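3-oxoacyl-[acyl-carrier-protein] synthase 3 (PDB 4EWP) probably catalyses the first condensation of bacterial fatty acid synthesis, joining an acetyl primer from acetyl-CoA to two carbons from malonyl-ACP. Local coordinates at residues A270-H275 against L289-S294. Residues are numbered along the deposited sequence; the frame is centred on the assembly and turned at random.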
loop_
_atom_site.group_PDB
_atom_site.type_symbol
_atom_site.label_atom_id
_atom_site.label_comp_id
_atom_site.label_asym_id
_atom_site.label_seq_id
_atom_site.Cartn_x
_atom_site.Cartn_y
_atom_site.Cartn_z
ATOM N N ALA A 270 10.454 -10.616 -27.117
ATOM C CA ALA A 270 9.812 -9.867 -28.189
ATOM C C ALA A 270 9.848 -8.380 -27.864
ATOM O O ALA A 270 9.747 -7.539 -28.752
ATOM C CB ALA A 270 8.385 -10.316 -28.381
ATOM N N ALA A 271 9.992 -8.053 -26.587
ATOM C CA ALA A 271 9.970 -6.654 -26.186
ATOM C C ALA A 271 10.696 -6.411 -24.873
ATOM O O ALA A 271 10.817 -7.302 -24.033
ATOM C CB ALA A 271 8.529 -6.139 -26.092
ATOM N N PHE A 272 11.173 -5.180 -24.715
ATOM C CA PHE A 272 11.801 -4.725 -23.488
ATOM C C PHE A 272 11.025 -3.501 -23.033
ATOM O O PHE A 272 10.974 -2.494 -23.735
ATOM C CB PHE A 272 13.275 -4.380 -23.730
ATOM C CG PHE A 272 13.938 -3.698 -22.568
ATOM C CD1 PHE A 272 13.771 -4.181 -21.278
ATOM C CD2 PHE A 272 14.730 -2.572 -22.766
ATOM C CE1 PHE A 272 14.383 -3.545 -20.192
ATOM C CE2 PHE A 272 15.343 -1.933 -21.702
ATOM C CZ PHE A 272 15.170 -2.425 -20.404
ATOM N N ILE A 273 10.393 -3.598 -21.867
ATOM C CA ILE A 273 9.540 -2.517 -21.412
ATOM C C ILE A 273 9.998 -1.998 -20.068
ATOM O O ILE A 273 9.434 -2.356 -19.033
ATOM C CB ILE A 273 8.071 -2.948 -21.321
ATOM C CG1 ILE A 273 7.677 -3.753 -22.569
ATOM C CG2 ILE A 273 7.186 -1.714 -21.169
ATOM C CD1 ILE A 273 6.333 -4.430 -22.471
ATOM N N PRO A 274 11.034 -1.153 -20.068
ATOM C CA PRO A 274 11.414 -0.608 -18.767
ATOM C C PRO A 274 10.462 0.520 -18.384
ATOM O O PRO A 274 9.850 1.164 -19.243
ATOM C CB PRO A 274 12.829 -0.059 -19.015
ATOM C CG PRO A 274 12.815 0.318 -20.478
ATOM C CD PRO A 274 11.926 -0.704 -21.155
ATOM N N HIS A 275 10.320 0.731 -17.090
ATOM C CA HIS A 275 9.717 1.943 -16.588
ATOM C C HIS A 275 10.254 3.144 -17.385
ATOM O O HIS A 275 11.466 3.252 -17.616
ATOM C CB HIS A 275 10.083 2.062 -15.125
ATOM C CG HIS A 275 9.976 3.449 -14.585
ATOM N ND1 HIS A 275 8.811 4.180 -14.648
ATOM C CD2 HIS A 275 10.884 4.233 -13.964
ATOM C CE1 HIS A 275 9.009 5.360 -14.091
ATOM N NE2 HIS A 275 10.261 5.420 -13.673
ATOM N N LEU A 289 21.820 -4.414 -21.986
ATOM C CA LEU A 289 21.225 -5.745 -22.092
ATOM C C LEU A 289 21.575 -6.490 -23.372
ATOM O O LEU A 289 21.141 -7.625 -23.566
ATOM C CB LEU A 289 19.711 -5.665 -21.961
ATOM C CG LEU A 289 19.229 -5.234 -20.581
ATOM C CD1 LEU A 289 17.712 -5.310 -20.493
ATOM C CD2 LEU A 289 19.880 -6.109 -19.529
ATOM N N LYS A 290 22.346 -5.844 -24.244
ATOM C CA LYS A 290 22.779 -6.447 -25.497
ATOM C C LYS A 290 21.637 -7.037 -26.322
ATOM O O LYS A 290 21.760 -8.143 -26.849
ATOM C CB LYS A 290 23.815 -7.538 -25.224
ATOM C CG LYS A 290 25.127 -7.032 -24.654
ATOM C CD LYS A 290 26.079 -8.191 -24.383
ATOM C CE LYS A 290 27.434 -7.697 -23.881
ATOM N NZ LYS A 290 28.239 -7.043 -24.960
ATOM N N LEU A 291 20.544 -6.294 -26.462
ATOM C CA LEU A 291 19.360 -6.810 -27.144
ATOM C C LEU A 291 19.603 -6.895 -28.642
ATOM O O LEU A 291 20.287 -6.044 -29.205
ATOM C CB LEU A 291 18.170 -5.894 -26.897
ATOM C CG LEU A 291 17.757 -5.585 -25.463
ATOM C CD1 LEU A 291 16.585 -4.625 -25.473
ATOM C CD2 LEU A 291 17.401 -6.853 -24.716
ATOM N N PRO A 292 19.039 -7.918 -29.302
ATOM C CA PRO A 292 19.089 -7.909 -30.764
ATOM C C PRO A 292 18.135 -6.846 -31.281
ATOM O O PRO A 292 17.292 -6.351 -30.532
ATOM C CB PRO A 292 18.575 -9.301 -31.158
ATOM C CG PRO A 292 18.473 -10.091 -29.891
ATOM C CD PRO A 292 18.343 -9.101 -28.777
ATOM N N GLU A 293 18.274 -6.525 -32.560
ATOM C CA GLU A 293 17.538 -5.458 -33.216
ATOM C C GLU A 293 16.060 -5.784 -33.273
ATOM O O GLU A 293 15.216 -4.893 -33.382
ATOM C CB GLU A 293 18.079 -5.281 -34.637
ATOM C CG GLU A 293 17.256 -4.362 -35.525
ATOM C CD GLU A 293 18.006 -3.097 -35.909
ATOM O OE1 GLU A 293 18.073 -2.793 -37.124
ATOM O OE2 GLU A 293 18.522 -2.412 -34.993
ATOM N N SER A 294 15.757 -7.075 -33.196
ATOM C CA SER A 294 14.383 -7.553 -33.261
ATOM C C SER A 294 13.558 -7.276 -31.989
ATOM O O SER A 294 12.331 -7.283 -32.039
ATOM C CB SER A 294 14.365 -9.052 -33.587
ATOM O OG SER A 294 15.021 -9.816 -32.585
#
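Phe272 reaches out from strand 269-274 to meet two leucine methyls from the chain that follows helix 279-288. Its CG lies anti to the backbone N (chi1 171°), which extends the ring toward segment 289-294 with one face turned to Leu289. The CD1 methyl of Leu289 sits over that face as a CH-pi contact, 4.0 Å from the centroid of the Phe272 ring and 21° off its normal, shifted toward the CE1-CZ rim. Pro274 CD covers the opposite face, 3.5 Å above the ring plane, so the aromatic is held between a proline two residues along its own strand and the leucine. Leu291 approaches nearer the root of the side chain, its CD1 lying 3.7 Å from Phe272 CB; the methyl comes obliquely to the ring, and the two side chains cross at about a right angle. Between the two leucines, Lys290 takes a positive phi in a Schellman motif that ends the helix and turns the chain toward strand 296-297. This is the beta-alpha-beta crossover of the C-terminal half of the thiolase fold: strands 269-274 and 296-297 are parallel neighbours, and the apolar contact packs the connection against the sheet. Cutting Phe272 back to an alanine is likely to open a gap between Leu289 CD1 and Pro274 CD, which the ring now fills. Phe285 from the helix meets the same ring edge-to-face, while Leu332 of strand 330-337 touches both Phe272 and Leu289.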